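Long-range contacts in putative hydrolase (Chloroflexus aurantiacus J-10-fl, PDB 3CMN), which is of unconfirmed function but probably acts as a zinc-dependent, zincin-like metallopeptidase that hydrolyses peptide bonds: residues L263-Y267 with A336-W340; E341-P347 with W358-M362. The contacts are given in a common frame with arbitrary orientation. Numbering follows the deposited sequence.

Interaction 1. Residues L263-Y267 with A336-W340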
ATOM      1  N   LEU A 263       2.220  10.652  -2.162  1.00 35.83           N
ATOM      2  CA  LEU A 263       0.880  11.222  -2.202  1.00 33.99           C
ATOM      3  C   LEU A 263      -0.166  10.172  -1.810  1.00 33.64           C
ATOM      4  O   LEU A 263      -1.106  10.449  -1.058  1.00 32.42           O
ATOM      5  CB  LEU A 263       0.569  11.735  -3.608  1.00 34.20           C
ATOM      6  CG  LEU A 263      -0.859  12.265  -3.671  1.00 34.57           C
ATOM      7  CD1 LEU A 263      -0.862  13.689  -3.159  1.00 35.36           C
ATOM      8  CD2 LEU A 263      -1.394  12.192  -5.074  1.00 37.21           C
ATOM      9  N   ILE A 264      -0.011   8.971  -2.352  1.00 32.81           N
ATOM     10  CA  ILE A 264      -0.927   7.892  -2.040  1.00 35.00           C
ATOM     11  C   ILE A 264      -1.003   7.682  -0.514  1.00 36.87           C
ATOM     12  O   ILE A 264      -2.102   7.531   0.031  1.00 37.88           O
ATOM     13  CB  ILE A 264      -0.492   6.590  -2.767  1.00 35.03           C
ATOM     14  CG1 ILE A 264      -0.812   6.723  -4.266  1.00 34.05           C
ATOM     15  CG2 ILE A 264      -1.184   5.383  -2.162  1.00 33.67           C
ATOM     16  CD1 ILE A 264      -0.501   5.497  -5.092  1.00 31.46           C
ATOM     17  N   GLU A 265       0.149   7.694   0.168  1.00 37.19           N
ATOM     18  CA  GLU A 265       0.186   7.511   1.624  1.00 39.18           C
ATOM     19  C   GLU A 265      -0.347   8.733   2.360  1.00 37.95           C
ATOM     20  O   GLU A 265      -1.175   8.608   3.265  1.00 38.38           O
ATOM     21  CB  GLU A 265       1.611   7.222   2.113  1.00 42.28           C
ATOM     22  CG  GLU A 265       2.157   5.868   1.681  1.00 46.68           C
ATOM     23  CD  GLU A 265       1.278   4.714   2.136  1.00 49.37           C
ATOM     24  OE1 GLU A 265       1.069   4.578   3.362  1.00 50.23           O
ATOM     25  OE2 GLU A 265       0.798   3.948   1.267  1.00 49.95           O
ATOM     26  N   GLY A 266       0.130   9.906   1.959  1.00 36.92           N
ATOM     27  CA  GLY A 266      -0.300  11.147   2.575  1.00 35.39           C
ATOM     28  C   GLY A 266      -1.776  11.435   2.376  1.00 35.45           C
ATOM     29  O   GLY A 266      -2.470  11.839   3.310  1.00 35.51           O
ATOM     30  N   TYR A 267      -2.273  11.229   1.165  1.00 36.41           N
ATOM     31  CA  TYR A 267      -3.682  11.474   0.911  1.00 36.14           C
ATOM     32  C   TYR A 267      -4.490  10.431   1.670  1.00 37.33           C
ATOM     33  O   TYR A 267      -5.561  10.725   2.202  1.00 37.41           O
ATOM     34  CB  TYR A 267      -4.000  11.368  -0.579  1.00 36.32           C
ATOM     35  CG  TYR A 267      -5.137  12.273  -0.984  1.00 35.44           C
ATOM     36  CD1 TYR A 267      -4.879  13.516  -1.562  1.00 35.10           C
ATOM     37  CD2 TYR A 267      -6.465  11.912  -0.757  1.00 34.61           C
ATOM     38  CE1 TYR A 267      -5.906  14.380  -1.909  1.00 36.20           C
ATOM     39  CE2 TYR A 267      -7.511  12.772  -1.100  1.00 35.73           C
ATOM     40  CZ  TYR A 267      -7.221  14.015  -1.680  1.00 36.80           C
ATOM     41  OH  TYR A 267      -8.228  14.903  -2.033  1.00 36.68           O
ATOM     42  N   ALA A 336      -7.562  20.217  -3.186  1.00 36.38           N
ATOM     43  CA  ALA A 336      -6.588  19.140  -3.023  1.00 36.70           C
ATOM     44  C   ALA A 336      -6.942  17.874  -3.822  1.00 36.49           C
ATOM     45  O   ALA A 336      -6.060  17.087  -4.161  1.00 36.80           O
ATOM     46  CB  ALA A 336      -6.450  18.794  -1.545  1.00 35.79           C
ATOM     47  N   SER A 337      -8.225  17.671  -4.113  1.00 36.21           N
ATOM     48  CA  SER A 337      -8.647  16.498  -4.870  1.00 35.61           C
ATOM     49  C   SER A 337      -8.214  16.577  -6.337  1.00 35.33           C
ATOM     50  O   SER A 337      -8.308  15.593  -7.075  1.00 35.82           O
ATOM     51  CB  SER A 337     -10.164  16.331  -4.809  1.00 35.66           C
ATOM     52  OG  SER A 337     -10.814  17.266  -5.648  1.00 37.73           O
ATOM     53  N   ARG A 338      -7.741  17.745  -6.754  1.00 34.78           N
ATOM     54  CA  ARG A 338      -7.297  17.942  -8.128  1.00 34.53           C
ATOM     55  C   ARG A 338      -6.087  17.077  -8.471  1.00 34.14           C
ATOM     56  O   ARG A 338      -5.800  16.820  -9.645  1.00 32.64           O
ATOM     57  CB  ARG A 338      -6.956  19.408  -8.368  1.00 35.30           C
ATOM     58  CG  ARG A 338      -8.163  20.305  -8.428  1.00 36.55           C
ATOM     59  CD  ARG A 338      -7.710  21.709  -8.679  1.00 38.11           C
ATOM     60  NE  ARG A 338      -8.818  22.646  -8.696  1.00 39.40           N
ATOM     61  CZ  ARG A 338      -8.680  23.937  -8.974  1.00 39.84           C
ATOM     62  NH1 ARG A 338      -7.477  24.422  -9.257  1.00 42.11           N
ATOM     63  NH2 ARG A 338      -9.736  24.739  -8.960  1.00 39.28           N
ATOM     64  N   VAL A 339      -5.379  16.630  -7.443  1.00 32.64           N
ATOM     65  CA  VAL A 339      -4.212  15.790  -7.654  1.00 31.72           C
ATOM     66  C   VAL A 339      -4.621  14.457  -8.321  1.00 31.92           C
ATOM     67  O   VAL A 339      -3.787  13.787  -8.918  1.00 30.33           O
ATOM     68  CB  VAL A 339      -3.487  15.531  -6.293  1.00 31.77           C
ATOM     69  CG1 VAL A 339      -4.253  14.489  -5.450  1.00 30.66           C
ATOM     70  CG2 VAL A 339      -2.058  15.117  -6.536  1.00 31.76           C
ATOM     71  N   TRP A 340      -5.911  14.105  -8.236  1.00 31.47           N
ATOM     72  CA  TRP A 340      -6.454  12.853  -8.795  1.00 32.25           C
ATOM     73  C   TRP A 340      -7.029  12.948 -10.214  1.00 32.07           C
ATOM     74  O   TRP A 340      -7.589  11.975 -10.723  1.00 30.59           O
ATOM     75  CB  TRP A 340      -7.577  12.297  -7.896  1.00 32.00           C
ATOM     76  CG  TRP A 340      -7.152  11.881  -6.525  1.00 31.13           C
ATOM     77  CD1 TRP A 340      -7.605  12.387  -5.337  1.00 30.74           C
ATOM     78  CD2 TRP A 340      -6.172  10.885  -6.190  1.00 31.94           C
ATOM     79  NE1 TRP A 340      -6.964  11.774  -4.286  1.00 31.90           N
ATOM     80  CE2 TRP A 340      -6.078  10.850  -4.779  1.00 30.92           C
ATOM     81  CE3 TRP A 340      -5.358  10.022  -6.945  1.00 30.55           C
ATOM     82  CZ2 TRP A 340      -5.206   9.990  -4.105  1.00 30.25           C
ATOM     83  CZ3 TRP A 340      -4.489   9.165  -6.274  1.00 30.81           C
ATOM     84  CH2 TRP A 340      -4.419   9.158  -4.864  1.00 30.21           C
TER

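Interaction 2. Residues E341-P347 with W358-M362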
ATOM      1  N   GLU A 341      -6.926  14.113 -10.841  1.00 31.90           N
ATOM      2  CA  GLU A 341      -7.468  14.278 -12.183  1.00 32.22           C
ATOM      3  C   GLU A 341      -6.593  13.685 -13.267  1.00 31.88           C
ATOM      4  O   GLU A 341      -7.099  13.229 -14.284  1.00 31.66           O
ATOM      5  CB  GLU A 341      -7.703  15.755 -12.482  1.00 33.73           C
ATOM      6  CG  GLU A 341      -8.730  16.393 -11.569  1.00 38.16           C
ATOM      7  CD  GLU A 341      -8.863  17.885 -11.775  1.00 40.85           C
ATOM      8  OE1 GLU A 341      -7.854  18.601 -11.627  1.00 42.32           O
ATOM      9  OE2 GLU A 341      -9.980  18.346 -12.085  1.00 45.59           O
ATOM     10  N   ARG A 342      -5.282  13.678 -13.034  1.00 31.42           N
ATOM     11  CA  ARG A 342      -4.324  13.176 -14.012  1.00 30.59           C
ATOM     12  C   ARG A 342      -2.919  13.061 -13.401  1.00 29.96           C
ATOM     13  O   ARG A 342      -2.628  13.678 -12.376  1.00 29.42           O
ATOM     14  CB  ARG A 342      -4.295  14.135 -15.213  1.00 30.88           C
ATOM     15  CG  ARG A 342      -3.765  15.543 -14.891  1.00 31.25           C
ATOM     16  CD  ARG A 342      -3.929  16.539 -16.065  1.00 31.84           C
ATOM     17  NE  ARG A 342      -5.333  16.755 -16.415  1.00 29.35           N
ATOM     18  CZ  ARG A 342      -6.024  16.015 -17.283  1.00 29.93           C
ATOM     19  NH1 ARG A 342      -5.444  15.006 -17.916  1.00 28.21           N
ATOM     20  NH2 ARG A 342      -7.316  16.260 -17.484  1.00 28.04           N
ATOM     21  N   PRO A 343      -2.026  12.273 -14.029  1.00 29.22           N
ATOM     22  CA  PRO A 343      -0.662  12.108 -13.512  1.00 30.09           C
ATOM     23  C   PRO A 343       0.063  13.437 -13.393  1.00 31.72           C
ATOM     24  O   PRO A 343       0.864  13.651 -12.480  1.00 33.30           O
ATOM     25  CB  PRO A 343       0.000  11.196 -14.546  1.00 29.34           C
ATOM     26  CG  PRO A 343      -1.134  10.353 -15.032  1.00 27.75           C
ATOM     27  CD  PRO A 343      -2.263  11.372 -15.173  1.00 28.65           C
ATOM     28  N   GLU A 344      -0.234  14.332 -14.330  1.00 33.96           N
ATOM     29  CA  GLU A 344       0.376  15.656 -14.369  1.00 33.89           C
ATOM     30  C   GLU A 344       0.075  16.509 -13.152  1.00 33.69           C
ATOM     31  O   GLU A 344       0.848  17.413 -12.821  1.00 35.41           O
ATOM     32  CB  GLU A 344      -0.065  16.401 -15.633  1.00 34.56           C
ATOM     33  CG  GLU A 344       0.932  16.330 -16.770  1.00 35.35           C
ATOM     34  CD  GLU A 344       1.264  14.901 -17.183  1.00 36.91           C
ATOM     35  OE1 GLU A 344       0.324  14.133 -17.505  1.00 36.48           O
ATOM     36  OE2 GLU A 344       2.469  14.553 -17.189  1.00 37.45           O
ATOM     37  N   ASN A 345      -1.048  16.238 -12.493  1.00 34.08           N
ATOM     38  CA  ASN A 345      -1.431  17.009 -11.308  1.00 34.39           C
ATOM     39  C   ASN A 345      -0.811  16.501 -10.013  1.00 34.68           C
ATOM     40  O   ASN A 345      -1.071  17.051  -8.946  1.00 33.60           O
ATOM     41  CB  ASN A 345      -2.957  17.058 -11.165  1.00 33.50           C
ATOM     42  CG  ASN A 345      -3.602  17.976 -12.181  1.00 31.63           C
ATOM     43  OD1 ASN A 345      -2.911  18.612 -12.973  1.00 32.05           O
ATOM     44  ND2 ASN A 345      -4.930  18.050 -12.163  1.00 30.69           N
ATOM     45  N   LEU A 346      -0.007  15.445 -10.105  1.00 35.77           N
ATOM     46  CA  LEU A 346       0.656  14.907  -8.920  1.00 36.83           C
ATOM     47  C   LEU A 346       1.811  15.843  -8.651  1.00 38.17           C
ATOM     48  O   LEU A 346       2.436  16.342  -9.581  1.00 38.89           O
ATOM     49  CB  LEU A 346       1.223  13.507  -9.174  1.00 34.48           C
ATOM     50  CG  LEU A 346       0.296  12.324  -9.424  1.00 33.11           C
ATOM     51  CD1 LEU A 346       1.134  11.142  -9.851  1.00 31.95           C
ATOM     52  CD2 LEU A 346      -0.508  11.998  -8.166  1.00 32.23           C
ATOM     53  N   PRO A 347       2.108  16.106  -7.378  1.00 40.31           N
ATOM     54  CA  PRO A 347       3.223  17.006  -7.086  1.00 41.78           C
ATOM     55  C   PRO A 347       4.548  16.294  -7.301  1.00 43.60           C
ATOM     56  O   PRO A 347       4.600  15.060  -7.336  1.00 44.39           O
ATOM     57  CB  PRO A 347       3.008  17.352  -5.620  1.00 41.75           C
ATOM     58  CG  PRO A 347       2.471  16.067  -5.072  1.00 41.85           C
ATOM     59  CD  PRO A 347       1.452  15.660  -6.138  1.00 40.59           C
ATOM     60  N   TRP A 358       2.929  23.750  -5.681  1.00 41.08           N
ATOM     61  CA  TRP A 358       1.865  22.964  -6.286  1.00 39.31           C
ATOM     62  C   TRP A 358       0.556  23.742  -6.397  1.00 39.17           C
ATOM     63  O   TRP A 358      -0.134  23.669  -7.421  1.00 38.00           O
ATOM     64  CB  TRP A 358       1.626  21.694  -5.467  1.00 35.07           C
ATOM     65  CG  TRP A 358       0.625  20.773  -6.087  1.00 29.97           C
ATOM     66  CD1 TRP A 358       0.860  19.836  -7.053  1.00 27.50           C
ATOM     67  CD2 TRP A 358      -0.774  20.688  -5.771  1.00 28.21           C
ATOM     68  NE1 TRP A 358      -0.305  19.167  -7.353  1.00 28.01           N
ATOM     69  CE2 TRP A 358      -1.323  19.668  -6.582  1.00 26.37           C
ATOM     70  CE3 TRP A 358      -1.616  21.372  -4.882  1.00 27.18           C
ATOM     71  CZ2 TRP A 358      -2.670  19.313  -6.529  1.00 25.64           C
ATOM     72  CZ3 TRP A 358      -2.961  21.021  -4.827  1.00 27.30           C
ATOM     73  CH2 TRP A 358      -3.477  19.997  -5.649  1.00 27.12           C
ATOM     74  N   ILE A 359       0.212  24.474  -5.340  1.00 39.54           N
ATOM     75  CA  ILE A 359      -1.023  25.247  -5.329  1.00 40.23           C
ATOM     76  C   ILE A 359      -0.990  26.274  -6.453  1.00 40.82           C
ATOM     77  O   ILE A 359      -1.971  26.452  -7.175  1.00 39.63           O
ATOM     78  CB  ILE A 359      -1.241  25.918  -3.944  1.00 41.32           C
ATOM     79  CG1 ILE A 359      -1.432  24.824  -2.887  1.00 41.08           C
ATOM     80  CG2 ILE A 359      -2.464  26.843  -3.968  1.00 38.88           C
ATOM     81  CD1 ILE A 359      -1.736  25.338  -1.493  1.00 44.03           C
ATOM     82  N   VAL A 360       0.160  26.916  -6.622  1.00 41.51           N
ATOM     83  CA  VAL A 360       0.327  27.901  -7.674  1.00 42.21           C
ATOM     84  C   VAL A 360       0.185  27.234  -9.046  1.00 42.42           C
ATOM     85  O   VAL A 360      -0.588  27.692  -9.893  1.00 42.71           O
ATOM     86  CB  VAL A 360       1.709  28.584  -7.564  1.00 43.33           C
ATOM     87  CG1 VAL A 360       1.943  29.501  -8.742  1.00 44.57           C
ATOM     88  CG2 VAL A 360       1.786  29.369  -6.277  1.00 42.41           C
ATOM     89  N   ARG A 361       0.920  26.146  -9.259  1.00 41.65           N
ATOM     90  CA  ARG A 361       0.860  25.434 -10.533  1.00 40.00           C
ATOM     91  C   ARG A 361      -0.557  24.982 -10.884  1.00 40.48           C
ATOM     92  O   ARG A 361      -0.942  25.002 -12.056  1.00 39.72           O
ATOM     93  CB  ARG A 361       1.801  24.222 -10.517  1.00 40.25           C
ATOM     94  CG  ARG A 361       1.867  23.462 -11.847  1.00 40.27           C
ATOM     95  CD  ARG A 361       3.073  22.521 -11.903  1.00 40.58           C
ATOM     96  NE  ARG A 361       2.990  21.404 -10.964  1.00 41.02           N
ATOM     97  CZ  ARG A 361       2.383  20.243 -11.217  1.00 41.38           C
ATOM     98  NH1 ARG A 361       1.788  20.019 -12.388  1.00 38.52           N
ATOM     99  NH2 ARG A 361       2.376  19.289 -10.295  1.00 41.80           N
ATOM    100  N   MET A 362      -1.338  24.564  -9.885  1.00 39.32           N
ATOM    101  CA  MET A 362      -2.704  24.124 -10.163  1.00 37.83           C
ATOM    102  C   MET A 362      -3.554  25.310 -10.581  1.00 39.04           C
ATOM    103  O   MET A 362      -4.489  25.157 -11.363  1.00 38.59           O
ATOM    104  CB  MET A 362      -3.347  23.443  -8.944  1.00 35.61           C
ATOM    105  CG  MET A 362      -2.836  22.024  -8.625  1.00 31.32           C
ATOM    106  SD  MET A 362      -2.757  20.888 -10.016  1.00 23.73           S
ATOM    107  CE  MET A 362      -4.291  20.416 -10.184  1.00 25.62           C
TER

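Interaction 1. Residues L263-Y267 with A336-W340
Aromatic contact dominates where helix 248-279 meets the short 3-10 segment 337-340. Trp340 turns the edge of its indole toward the face of Tyr267 in a T-shaped (edge-to-face) pair: the phenol ring and the five-membered ring have centroids 4.4 Å apart and planes at 73°, and Trp340 NE1 lies 3.4 Å from Tyr267 CE2. Near the plane of the same phenol ring, Ala336 O approaches Tyr267 CE1 at 3.5 Å. Tyr267 OH reaches Ser337 CA at 3.3 Å.

Leu263, one helical turn before Tyr267, supplies the aliphatic part. Its CD2 presses against Val339 CG2 at 3.3 Å and lies over one face of the Trp340 indole, whose far edge, at CH2, is 4.4 Å from Ile264 CG1. In this mainly helical protein, helix 248-279 also packs on helix 174-193, which bears an HExxH sequence like the zinc-binding motif of zincins, with no metal bound here; Ile264 touches residues of this HExxH pattern, whose metal-binding role is only inferred.

No hydrogen bond joins the two segments. Ser337 OG and Trp340 O have partners outside them: Ser337 OG bonds to Gln334 O, and Trp340 O accepts a bond from Trp197 NE1, while the indole of Trp340 also stacks with Tyr195.

Interaction 2. Residues E341-P347 with W358-M362
Two long side chains of helix 355-363, Trp358 and Arg361, reach across to backbone carbonyls of the loop 341-347. Trp358, with chi1 in t (-175°), extends its indole toward the loop, so that NE1 donates a hydrogen bond to Asn345 O (2.8 Å, 161°) while CD1 rests 3.6 Å from Pro347 CB. Arg361 leaves the helix with chi1 and chi2 both t and then bends at chi3 (p, 67°), which brings the guanidinium alongside the turn: NH1 bonds to Glu344 O at 2.8 Å and 168°, and NH2 makes a weak hydrogen bond to Leu346 O (3.0 Å, 127°). Its NE is engaged in a salt bridge with Glu351.

A 3-10 turn at 343-345 is held by Asn345 N to Arg342 O (3.0 Å) and Leu346 N to Pro343 O (3.1 Å). The carbonyls of Glu344 and Asn345, and of Leu346 just after it, accept bonds from the helix side chains, a one-way donation that joins the last helix, 355-363, to the loop 341-347.

Met362 has all three chi angles in m, a curled conformation that carries CE to 3.2 Å from Asn345 ND2 and 4.3 Å from Glu341 OE1. Asn345, itself m at chi1, directs ND2 to Arg338 O in a hydrogen bond. Leu346 points its CA-to-CB bond away from the helix, and its side chain packs on Trp197, Tyr201 and Leu263.

How the interactions relate
Interaction 1 ends at Trp340 and interaction 2 opens at the next residue, so the two follow in series along the chain, with centres about 10 Å apart. They meet directly: Arg338 O is 2.9 Å from Asn345 ND2, a probable hydrogen bond, and Leu263 CD2 lies 3.2 Å from Leu346 CD2. Val339 CG2 approaches Asn345 O at 3.2 Å, and Arg338 CB sits 3.4 Å from Met362 CE. Residues 336-347 thereby bridge helix 248-279 and helix 355-363. Interaction 1 borders the putative metal site, through Ile264 and the HExxH helix; the centre of interaction 2 is about 22 Å from the centre of the chain, that of interaction 1 about 14 Å.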